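Local coordinates for protein 3-hydroxyisobutyrate dehydrogenase (Thermus thermophilus, PDB 2CVZ) that probably catalyses the NADP-dependent oxidation of 3-hydroxyisobutyrate to methylmalonate semialdehyde, a step in valine catabolism, at residues E2-I7 with R22-L27; T61-T66 with D88-E93; K264-P269 with L277-R282. One frame throughout, in Å; residues are numbered along the deposited sequence.

Contact 1 (E2-I7 with R22-L27); sequences EKVAFI and RRFPTL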
loop_
_atom_site.group_PDB
_atom_site.type_symbol
_atom_site.label_atom_id
_atom_site.label_comp_id
_atom_site.label_asym_id
_atom_site.label_seq_id
_atom_site.Cartn_x
_atom_site.Cartn_y
_atom_site.Cartn_z
ATOM N N GLU C 2 -32.307 -34.149 27.029
ATOM C CA GLU C 2 -31.584 -33.023 26.470
ATOM C C GLU C 2 -30.787 -33.398 25.219
ATOM O O GLU C 2 -29.991 -34.328 25.215
ATOM C CB GLU C 2 -30.510 -32.560 27.510
ATOM C CG GLU C 2 -31.102 -32.026 28.809
ATOM C CD GLU C 2 -31.797 -30.692 28.629
ATOM O OE1 GLU C 2 -31.125 -29.729 28.203
ATOM O OE2 GLU C 2 -33.010 -30.603 28.914
ATOM N N LYS C 3 -31.071 -32.617 24.162
ATOM C CA LYS C 3 -30.359 -32.876 22.926
ATOM C C LYS C 3 -29.689 -31.609 22.318
ATOM O O LYS C 3 -29.966 -30.505 22.786
ATOM C CB LYS C 3 -31.347 -33.377 21.822
ATOM C CG LYS C 3 -31.989 -34.717 22.139
ATOM C CD LYS C 3 -32.729 -35.244 20.922
ATOM C CE LYS C 3 -33.339 -36.613 21.172
ATOM N NZ LYS C 3 -33.930 -37.169 19.923
ATOM N N VAL C 4 -28.814 -31.779 21.336
ATOM C CA VAL C 4 -28.164 -30.647 20.700
ATOM C C VAL C 4 -28.500 -30.769 19.222
ATOM O O VAL C 4 -28.935 -31.829 18.767
ATOM C CB VAL C 4 -26.632 -30.666 20.906
ATOM C CG1 VAL C 4 -26.316 -30.590 22.395
ATOM C CG2 VAL C 4 -26.032 -31.923 20.290
ATOM N N ALA C 5 -28.328 -29.688 18.474
ATOM C CA ALA C 5 -28.635 -29.724 17.053
ATOM C C ALA C 5 -27.623 -28.886 16.304
ATOM O O ALA C 5 -27.086 -27.927 16.851
ATOM C CB ALA C 5 -30.044 -29.192 16.809
ATOM N N PHE C 6 -27.358 -29.251 15.054
ATOM C CA PHE C 6 -26.399 -28.508 14.250
ATOM C C PHE C 6 -27.011 -28.135 12.905
ATOM O O PHE C 6 -27.643 -28.965 12.243
ATOM C CB PHE C 6 -25.137 -29.342 14.018
ATOM C CG PHE C 6 -23.919 -28.519 13.699
ATOM C CD1 PHE C 6 -22.989 -28.215 14.692
ATOM C CD2 PHE C 6 -23.710 -28.023 12.413
ATOM C CE1 PHE C 6 -21.870 -27.428 14.408
ATOM C CE2 PHE C 6 -22.596 -27.237 12.120
ATOM C CZ PHE C 6 -21.674 -26.940 13.119
ATOM N N ILE C 7 -26.820 -26.881 12.510
ATOM C CA ILE C 7 -27.335 -26.382 11.242
ATOM C C ILE C 7 -26.176 -25.948 10.356
ATOM O O ILE C 7 -25.342 -25.145 10.773
ATOM C CB ILE C 7 -28.266 -25.168 11.455
ATOM C CG1 ILE C 7 -29.502 -25.589 12.252
ATOM C CG2 ILE C 7 -28.652 -24.570 10.111
ATOM C CD1 ILE C 7 -30.387 -24.429 12.667
ATOM N N ARG C 22 -21.254 -38.040 18.196
ATOM C CA ARG C 22 -20.710 -39.200 18.890
ATOM C C ARG C 22 -20.710 -38.983 20.399
ATOM O O ARG C 22 -20.518 -39.919 21.174
ATOM C CB ARG C 22 -19.284 -39.484 18.399
ATOM C CG ARG C 22 -19.201 -39.777 16.900
ATOM C CD ARG C 22 -17.855 -40.376 16.514
ATOM N NE ARG C 22 -16.737 -39.462 16.736
ATOM C CZ ARG C 22 -16.451 -38.422 15.958
ATOM N NH1 ARG C 22 -17.202 -38.159 14.897
ATOM N NH2 ARG C 22 -15.413 -37.645 16.240
ATOM N N ARG C 23 -20.957 -37.742 20.804
ATOM C CA ARG C 23 -20.953 -37.363 22.214
ATOM C C ARG C 23 -22.343 -37.225 22.843
ATOM O O ARG C 23 -22.581 -37.708 23.955
ATOM C CB ARG C 23 -20.192 -36.039 22.353
ATOM C CG ARG C 23 -19.912 -35.564 23.768
ATOM C CD ARG C 23 -18.718 -36.280 24.390
ATOM N NE ARG C 23 -18.071 -35.450 25.402
ATOM C CZ ARG C 23 -17.111 -34.564 25.145
ATOM N NH1 ARG C 23 -16.675 -34.393 23.905
ATOM N NH2 ARG C 23 -16.595 -33.839 26.128
ATOM N N PHE C 24 -23.251 -36.554 22.137
ATOM C CA PHE C 24 -24.611 -36.317 22.629
ATOM C C PHE C 24 -25.649 -36.655 21.564
ATOM O O PHE C 24 -25.326 -36.741 20.377
ATOM C CB PHE C 24 -24.822 -34.832 22.959
ATOM C CG PHE C 24 -23.665 -34.176 23.649
ATOM C CD1 PHE C 24 -23.445 -34.365 25.006
ATOM C CD2 PHE C 24 -22.811 -33.338 22.940
ATOM C CE1 PHE C 24 -22.390 -33.723 25.653
ATOM C CE2 PHE C 24 -21.755 -32.693 23.574
ATOM C CZ PHE C 24 -21.544 -32.884 24.933
ATOM N N PRO C 25 -26.917 -36.845 21.974
ATOM C CA PRO C 25 -27.962 -37.149 20.990
ATOM C C PRO C 25 -27.997 -35.882 20.138
ATOM O O PRO C 25 -28.258 -34.794 20.659
ATOM C CB PRO C 25 -29.216 -37.294 21.851
ATOM C CG PRO C 25 -28.673 -37.789 23.162
ATOM C CD PRO C 25 -27.447 -36.925 23.346
ATOM N N THR C 26 -27.734 -36.008 18.842
ATOM C CA THR C 26 -27.670 -34.830 17.986
ATOM C C THR C 26 -28.573 -34.826 16.764
ATOM O O THR C 26 -28.614 -35.790 16.000
ATOM C CB THR C 26 -26.216 -34.608 17.503
ATOM O OG1 THR C 26 -25.344 -34.519 18.635
ATOM C CG2 THR C 26 -26.105 -33.333 16.680
ATOM N N LEU C 27 -29.290 -33.720 16.587
ATOM C CA LEU C 27 -30.167 -33.543 15.439
ATOM C C LEU C 27 -29.409 -32.670 14.444
ATOM O O LEU C 27 -28.754 -31.704 14.836
ATOM C CB LEU C 27 -31.459 -32.831 15.849
ATOM C CG LEU C 27 -32.308 -33.432 16.970
ATOM C CD1 LEU C 27 -33.598 -32.631 17.090
ATOM C CD2 LEU C 27 -32.617 -34.898 16.677
#
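V4-F6 pairs in parallel with T26-L27, P25 leading in, and three backbone hydrogen bonds stitch the two together. V4 N gives its hydrogen to P25 O over 3.1 Å. V4 O in turn receives L27 N at 2.9 Å. L27 O takes the amide of F6 and also lies 3.0 Å from A5 CA, in a C-H...O contact that accompanies the close approach of the strands.

The tight part is where V4 meets T26 on one face of the sheet. With CG1 anti to the carbonyl carbon (chi1 -61°), V4 leaves CG2 between N and the carbonyl carbon, 3.2 Å from T26 OG1. F24 CB is 4.1 Å from the same V4 CG2. The T26 hydroxyl gives its proton mainly to F24 O, with OG1 2.8 Å from that oxygen and well above the carbonyl plane; L20 O in helix 13-23 is a weak alternative acceptor. With an alanine in place of T26, F24 O would probably lose this hydroxyl and the turn into the strand would be less firmly fixed, with a gap opening beside V4. On the other face A5 CB lies 4.0 Å from L27 CB, and V53 and A56 add to the cover. The buried F6 ring lies against M16, A17 and L20 of helix 13-23.

Towards solvent the packing thins. K3 stretches across P25 at about a right angle, its CG 3.8 Å from P25 CB, and its extended chain brings NZ to the neighbourhood of L27 CD2. The carboxylate of E2 is engaged by R57 in a salt bridge. Strand 4-7, helix 13-23 and strand 26-29 form a right-handed beta-alpha-beta crossover, the opening unit of a Rossmann-type dinucleotide-binding fold.

Contact 2 (T61-T66 with D88-E93); sequences TCLPTT and DATSGE. With NDP (NADPH dihydro-nicotinamide-adenine-dinucleotide phosphate), chain G.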
loop_
_atom_site.group_PDB
_atom_site.type_symbol
_atom_site.label_atom_id
_atom_site.label_comp_id
_atom_site.label_asym_id
_atom_site.label_seq_id
_atom_site.Cartn_x
_atom_site.Cartn_y
_atom_site.Cartn_z
ATOM N N THR C 61 -24.725 -23.383 14.713
ATOM C CA THR C 61 -24.804 -22.989 13.317
ATOM C C THR C 61 -23.409 -22.679 12.803
ATOM O O THR C 61 -22.574 -22.143 13.525
ATOM C CB THR C 61 -25.688 -21.734 13.098
ATOM O OG1 THR C 61 -25.310 -20.705 14.021
ATOM C CG2 THR C 61 -27.158 -22.074 13.274
ATOM N N CYS C 62 -23.147 -23.058 11.560
ATOM C CA CYS C 62 -21.869 -22.762 10.935
ATOM C C CYS C 62 -22.204 -22.530 9.476
ATOM O O CYS C 62 -22.062 -23.421 8.634
ATOM C CB CYS C 62 -20.879 -23.914 11.078
ATOM S SG CYS C 62 -19.225 -23.417 10.562
ATOM N N LEU C 63 -22.671 -21.316 9.204
ATOM C CA LEU C 63 -23.090 -20.905 7.872
ATOM C C LEU C 63 -22.099 -19.909 7.269
ATOM O O LEU C 63 -21.176 -19.453 7.944
ATOM C CB LEU C 63 -24.490 -20.293 7.976
ATOM C CG LEU C 63 -25.502 -21.241 8.640
ATOM C CD1 LEU C 63 -26.777 -20.495 9.019
ATOM C CD2 LEU C 63 -25.804 -22.389 7.691
ATOM N N PRO C 64 -22.275 -19.561 5.984
ATOM C CA PRO C 64 -21.372 -18.616 5.324
ATOM C C PRO C 64 -21.242 -17.271 6.032
ATOM O O PRO C 64 -20.140 -16.864 6.403
ATOM C CB PRO C 64 -21.978 -18.475 3.930
ATOM C CG PRO C 64 -22.588 -19.814 3.697
ATOM C CD PRO C 64 -23.263 -20.085 5.025
ATOM N N THR C 65 -22.368 -16.586 6.214
ATOM C CA THR C 65 -22.362 -15.275 6.858
ATOM C C THR C 65 -23.536 -15.088 7.808
ATOM O O THR C 65 -24.468 -15.891 7.835
ATOM C CB THR C 65 -22.435 -14.144 5.813
ATOM O OG1 THR C 65 -23.731 -14.146 5.201
ATOM C CG2 THR C 65 -21.384 -14.340 4.738
ATOM N N THR C 66 -23.490 -14.009 8.581
ATOM C CA THR C 66 -24.557 -13.703 9.524
ATOM C C THR C 66 -25.896 -13.612 8.789
ATOM O O THR C 66 -26.959 -13.800 9.381
ATOM C CB THR C 66 -24.270 -12.373 10.256
ATOM O OG1 THR C 66 -23.027 -12.485 10.962
ATOM C CG2 THR C 66 -25.382 -12.048 11.250
ATOM N N ASP C 88 -23.225 -19.828 17.706
ATOM C CA ASP C 88 -22.956 -19.520 16.309
ATOM C C ASP C 88 -21.475 -19.577 15.937
ATOM O O ASP C 88 -20.703 -18.678 16.276
ATOM C CB ASP C 88 -23.537 -18.140 15.990
ATOM C CG ASP C 88 -23.484 -17.810 14.518
ATOM O OD1 ASP C 88 -23.398 -18.751 13.702
ATOM O OD2 ASP C 88 -23.549 -16.607 14.179
ATOM N N ALA C 89 -21.092 -20.640 15.228
ATOM C CA ALA C 89 -19.710 -20.847 14.804
ATOM C C ALA C 89 -19.406 -20.175 13.468
ATOM O O ALA C 89 -18.310 -20.320 12.923
ATOM C CB ALA C 89 -19.406 -22.348 14.721
ATOM N N THR C 90 -20.384 -19.452 12.936
ATOM C CA THR C 90 -20.196 -18.730 11.684
ATOM C C THR C 90 -19.185 -17.620 11.959
ATOM O O THR C 90 -19.125 -17.107 13.075
ATOM C CB THR C 90 -21.507 -18.042 11.227
ATOM O OG1 THR C 90 -22.533 -19.021 11.032
ATOM C CG2 THR C 90 -21.288 -17.263 9.933
ATOM N N SER C 91 -18.372 -17.270 10.968
ATOM C CA SER C 91 -17.452 -16.152 11.142
ATOM C C SER C 91 -18.369 -15.000 10.742
ATOM O O SER C 91 -18.467 -14.646 9.564
ATOM C CB SER C 91 -16.264 -16.262 10.186
ATOM O OG SER C 91 -15.400 -17.315 10.579
ATOM N N GLY C 92 -19.063 -14.442 11.731
ATOM C CA GLY C 92 -20.019 -13.384 11.460
ATOM C C GLY C 92 -19.641 -11.951 11.775
ATOM O O GLY C 92 -18.515 -11.653 12.160
ATOM N N GLU C 93 -20.617 -11.065 11.594
ATOM C CA GLU C 93 -20.451 -9.635 11.826
ATOM C C GLU C 93 -20.854 -9.267 13.248
ATOM O O GLU C 93 -21.950 -9.600 13.698
ATOM C CB GLU C 93 -21.311 -8.849 10.835
ATOM C CG GLU C 93 -20.937 -9.057 9.380
ATOM C CD GLU C 93 -21.929 -8.412 8.434
ATOM O OE1 GLU C 93 -22.330 -7.258 8.691
ATOM O OE2 GLU C 93 -22.302 -9.055 7.430
HETATM P PA NDP G . -19.147 -24.238 3.199
HETATM O O1A NDP G . -18.459 -25.496 3.087
HETATM O O2A NDP G . -19.338 -23.292 2.044
HETATM O O5B NDP G . -20.603 -24.592 3.859
HETATM C C5B NDP G . -21.563 -23.549 4.064
HETATM C C4B NDP G . -22.745 -24.277 4.688
HETATM O O4B NDP G . -23.775 -23.268 4.873
HETATM C C3B NDP G . -23.351 -25.400 3.909
HETATM O O3B NDP G . -23.800 -26.428 4.830
HETATM C C2B NDP G . -24.516 -24.801 3.221
HETATM O O2B NDP G . -25.552 -25.668 2.752
HETATM C C1B NDP G . -24.932 -23.767 4.220
HETATM N N9A NDP G . -25.703 -22.654 3.602
HETATM C C8A NDP G . -25.277 -21.714 2.634
HETATM N N7A NDP G . -26.248 -20.873 2.334
HETATM C C5A NDP G . -27.325 -21.240 3.093
HETATM C C6A NDP G . -28.643 -20.750 3.235
HETATM N N6A NDP G . -29.049 -19.698 2.523
HETATM N N1A NDP G . -29.491 -21.359 4.102
HETATM C C2A NDP G . -29.074 -22.426 4.821
HETATM N N3A NDP G . -27.852 -22.966 4.762
HETATM C C4A NDP G . -27.013 -22.320 3.869
HETATM O O3 NDP G . -18.538 -23.381 4.370
HETATM P PN NDP G . -17.377 -23.546 5.455
HETATM O O1N NDP G . -16.123 -23.702 4.713
HETATM O O2N NDP G . -17.882 -24.641 6.348
HETATM O O5D NDP G . -17.526 -22.170 6.250
HETATM C C5D NDP G . -18.707 -21.857 7.058
HETATM C C4D NDP G . -18.292 -20.733 8.056
HETATM O O4D NDP G . -17.124 -21.179 8.742
HETATM C C3D NDP G . -17.870 -19.449 7.335
HETATM O O3D NDP G . -18.347 -18.319 8.079
HETATM C C2D NDP G . -16.369 -19.539 7.253
HETATM O O2D NDP G . -15.824 -18.250 7.029
HETATM C C1D NDP G . -16.109 -20.173 8.683
HETATM N N1N NDP G . -14.791 -20.863 8.833
HETATM C C2N NDP G . -14.327 -21.673 7.758
HETATM C C3N NDP G . -13.047 -22.335 7.958
HETATM C C7N NDP G . -12.496 -23.197 6.907
HETATM O O7N NDP G . -11.294 -23.533 6.860
HETATM N N7N NDP G . -13.296 -23.681 5.938
HETATM C C4N NDP G . -12.365 -22.141 9.167
HETATM C C5N NDP G . -12.836 -21.358 10.181
HETATM C C6N NDP G . -14.048 -20.719 10.018
HETATM P P2B NDP G . -25.467 -26.499 1.441
HETATM O O1X NDP G . -26.887 -26.685 1.083
HETATM O O2X NDP G . -24.754 -27.772 1.734
HETATM O O3X NDP G . -24.724 -25.699 0.372
HETATM O O HOH W 1 -20.500 -12.967 8.294
HETATM O O HOH W 2 -23.528 -14.186 12.913
#
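T61 and D88 are joined at the C-terminal ends of two parallel strands, where T61 O accepts A89 N at 2.7 Å and the T61 hydroxyl gives its proton to D88 OD1. That one carboxylate oxygen takes three donors. T61 OG1 arrives from above the carboxylate plane, and T90 OG1 meets D88 OD1 on the syn side at 2.8 Å. T90 N, also well above the plane, closes an Asx turn 3.2 Å from D88 OD1. D88 CG stands anti to its own N (chi1 -172°), which sets the carboxylate between the two threonines. T90 OG1, its proton spent on D88, accepts L63 N at 2.9 Å and so ties the second loop to the first. T61 OG1 also accepts from W86 NE1, and D88 OD2 is bonded to Y111 OH.

Farther along, T66 OG1 accepts E93 N at 2.9 Å. A water between T66 OG1 and D88 OD2 donates to the carboxylate, and another takes T66 N and donates to S91 O, which K234 NZ also reaches.

The NADPH ribose hydroxyl O3D sits where the loops converge. It accepts S91 N at 3.1 Å. P64 O lies 2.9 Å from O3D as a possible acceptor of its proton, and L63 O is the alternative. With the loops' polar groups largely matched to one another, O3D is probably recognised chiefly by backbone groups.

Contact 3 (K264-P269 with L277-R282); sequences KRELGP and LRLLER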
loop_
_atom_site.group_PDB
_atom_site.type_symbol
_atom_site.label_atom_id
_atom_site.label_comp_id
_atom_site.label_asym_id
_atom_site.label_seq_id
_atom_site.Cartn_x
_atom_site.Cartn_y
_atom_site.Cartn_z
ATOM N N LYS C 264 -9.569 -12.800 -5.598
ATOM C CA LYS C 264 -10.927 -13.309 -5.726
ATOM C C LYS C 264 -11.515 -13.001 -7.098
ATOM O O LYS C 264 -12.193 -13.834 -7.695
ATOM C CB LYS C 264 -11.825 -12.704 -4.641
ATOM C CG LYS C 264 -13.286 -13.122 -4.740
ATOM C CD LYS C 264 -14.161 -12.280 -3.825
ATOM C CE LYS C 264 -15.632 -12.592 -4.026
ATOM N NZ LYS C 264 -16.509 -11.673 -3.241
ATOM N N ARG C 265 -11.251 -11.797 -7.594
ATOM C CA ARG C 265 -11.774 -11.391 -8.892
ATOM C C ARG C 265 -11.099 -12.141 -10.030
ATOM O O ARG C 265 -11.713 -12.390 -11.067
ATOM C CB ARG C 265 -11.583 -9.885 -9.082
ATOM C CG ARG C 265 -12.173 -9.052 -7.953
ATOM C CD ARG C 265 -13.415 -8.288 -8.373
ATOM N NE ARG C 265 -14.054 -7.637 -7.231
ATOM C CZ ARG C 265 -15.070 -6.783 -7.323
ATOM N NH1 ARG C 265 -15.563 -6.463 -8.510
ATOM N NH2 ARG C 265 -15.618 -6.277 -6.227
ATOM N N GLU C 266 -9.839 -12.512 -9.830
ATOM C CA GLU C 266 -9.078 -13.218 -10.855
ATOM C C GLU C 266 -9.232 -14.734 -10.845
ATOM O O GLU C 266 -9.251 -15.363 -11.905
ATOM C CB GLU C 266 -7.593 -12.871 -10.729
ATOM C CG GLU C 266 -7.261 -11.434 -11.098
ATOM C CD GLU C 266 -7.361 -11.183 -12.590
ATOM O OE1 GLU C 266 -7.347 -10.001 -12.995
ATOM O OE2 GLU C 266 -7.442 -12.169 -13.356
ATOM N N LEU C 267 -9.350 -15.317 -9.657
ATOM C CA LEU C 267 -9.452 -16.769 -9.529
ATOM C C LEU C 267 -10.836 -17.301 -9.191
ATOM O O LEU C 267 -11.092 -18.501 -9.326
ATOM C CB LEU C 267 -8.466 -17.253 -8.469
ATOM C CG LEU C 267 -7.017 -16.798 -8.635
ATOM C CD1 LEU C 267 -6.225 -17.220 -7.418
ATOM C CD2 LEU C 267 -6.422 -17.390 -9.906
ATOM N N GLY C 268 -11.725 -16.420 -8.747
ATOM C CA GLY C 268 -13.063 -16.852 -8.392
ATOM C C GLY C 268 -13.193 -17.067 -6.895
ATOM O O GLY C 268 -12.216 -17.412 -6.227
ATOM N N PRO C 269 -14.395 -16.877 -6.337
ATOM C CA PRO C 269 -14.632 -17.053 -4.903
ATOM C C PRO C 269 -14.536 -18.496 -4.402
ATOM O O PRO C 269 -14.280 -18.727 -3.220
ATOM C CB PRO C 269 -16.028 -16.467 -4.718
ATOM C CG PRO C 269 -16.695 -16.817 -6.016
ATOM C CD PRO C 269 -15.631 -16.462 -7.025
ATOM N N LEU C 277 -2.187 -17.252 -3.870
ATOM C CA LEU C 277 -0.790 -17.170 -4.269
ATOM C C LEU C 277 -0.604 -17.477 -5.754
ATOM O O LEU C 277 0.415 -17.122 -6.340
ATOM C CB LEU C 277 0.071 -18.110 -3.410
ATOM C CG LEU C 277 0.673 -17.463 -2.151
ATOM C CD1 LEU C 277 -0.420 -16.838 -1.315
ATOM C CD2 LEU C 277 1.445 -18.498 -1.343
ATOM N N ARG C 278 -1.590 -18.133 -6.360
ATOM C CA ARG C 278 -1.513 -18.441 -7.787
ATOM C C ARG C 278 -1.438 -17.140 -8.580
ATOM O O ARG C 278 -0.843 -17.092 -9.658
ATOM C CB ARG C 278 -2.741 -19.230 -8.250
ATOM C CG ARG C 278 -2.728 -20.720 -7.942
ATOM C CD ARG C 278 -3.961 -21.362 -8.570
ATOM N NE ARG C 278 -4.069 -22.800 -8.340
ATOM C CZ ARG C 278 -3.311 -23.719 -8.930
ATOM N NH1 ARG C 278 -2.372 -23.363 -9.794
ATOM N NH2 ARG C 278 -3.507 -25.003 -8.664
ATOM N N LEU C 279 -2.052 -16.086 -8.050
ATOM C CA LEU C 279 -2.036 -14.786 -8.717
ATOM C C LEU C 279 -0.610 -14.256 -8.777
ATOM O O LEU C 279 -0.192 -13.670 -9.780
ATOM C CB LEU C 279 -2.936 -13.793 -7.976
ATOM C CG LEU C 279 -3.047 -12.391 -8.587
ATOM C CD1 LEU C 279 -3.456 -12.495 -10.051
ATOM C CD2 LEU C 279 -4.063 -11.573 -7.800
ATOM N N LEU C 280 0.141 -14.467 -7.701
ATOM C CA LEU C 280 1.528 -14.024 -7.642
ATOM C C LEU C 280 2.372 -14.859 -8.601
ATOM O O LEU C 280 3.301 -14.349 -9.230
ATOM C CB LEU C 280 2.069 -14.153 -6.214
ATOM C CG LEU C 280 1.420 -13.222 -5.187
ATOM C CD1 LEU C 280 1.907 -13.566 -3.784
ATOM C CD2 LEU C 280 1.758 -11.773 -5.538
ATOM N N GLU C 281 2.047 -16.143 -8.712
ATOM C CA GLU C 281 2.780 -17.029 -9.613
ATOM C C GLU C 281 2.472 -16.612 -11.043
ATOM O O GLU C 281 3.336 -16.662 -11.918
ATOM C CB GLU C 281 2.362 -18.482 -9.397
ATOM C CG GLU C 281 2.596 -18.984 -7.983
ATOM C CD GLU C 281 2.264 -20.456 -7.832
ATOM O OE1 GLU C 281 1.183 -20.871 -8.301
ATOM O OE2 GLU C 281 3.081 -21.193 -7.239
ATOM N N ARG C 282 1.225 -16.205 -11.263
ATOM C CA ARG C 282 0.777 -15.745 -12.573
ATOM C C ARG C 282 1.642 -14.567 -13.005
ATOM O O ARG C 282 2.265 -14.592 -14.067
ATOM C CB ARG C 282 -0.694 -15.313 -12.496
ATOM C CG ARG C 282 -1.111 -14.262 -13.520
ATOM C CD ARG C 282 -2.116 -14.810 -14.510
ATOM N NE ARG C 282 -3.394 -15.166 -13.897
ATOM C CZ ARG C 282 -4.380 -14.309 -13.645
ATOM N NH1 ARG C 282 -4.250 -13.025 -13.947
ATOM N NH2 ARG C 282 -5.510 -14.745 -13.105
#
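The end of helix 251-267 comes beside helix 276-284 with the backbones closest at E266 and L279, whose CA atoms are 7.5 Å apart, and G268 then leaves the helical conformation with a positive phi. E266 carries the polar part of the contact. Its CG, set by chi1 (-69°), rests against L279 CD1 at 4.1 Å; the bend at chi2 (-72°) then carries the carboxylate to R282. NH2 of R282 reaches E266 OE2 at 3.2 Å in a salt bridge, approaching from above the carboxylate plane; R282 NH1 adds a weak bond to the same E266 OE2 at 3.4 Å. The two flat groups stand steeply to each other, 72° apart, with OE2 at the guanidinium edge. Within helix 276-284, L279 CD1 lies over one face of this guanidinium, offset toward its rim.

These two helices, separated by a short loop, are consecutive elements of the helical C-terminal half of the protein. The same pair of charges also reaches out of the chain: E266 and R282 each form a salt bridge to R282 and E266 of a second subunit, where W283 of that subunit also binds E266 OE1.

Beside the charges L267 supplies apolar packing. Its CD1 lies 4.1 Å from R278 CB, crossing that chain at about a right angle, whereas the far end of R278 goes to E275 and to the ring of F223. The other methyl, L267 CD2, comes 4.2 Å from R282 NH2.

Overall arrangement
The contacts follow one another along the chain, each closing before the next opens. Contacts 1 and 2 belong to one mixed sheet of the N-terminal nucleotide-binding part, where strand 4-7 lies between 26-29 and 58-61, and 85-88 follows. Their centres are 18 Å apart, yet they touch: I7 O and C62 N are 3.1 Å apart, a probable hydrogen bond, and F6 packs on C62. Contact 3 is in the helical C-terminal region, its centre 25 Å from that of contact 2 and 39 Å from that of contact 1, across the chain's centre. Thus contact 2 meets the coenzyme at the C-terminal ends of the strands, contact 1 pairs neighbouring strands of the same sheet, and contact 3 lies at a subunit interface.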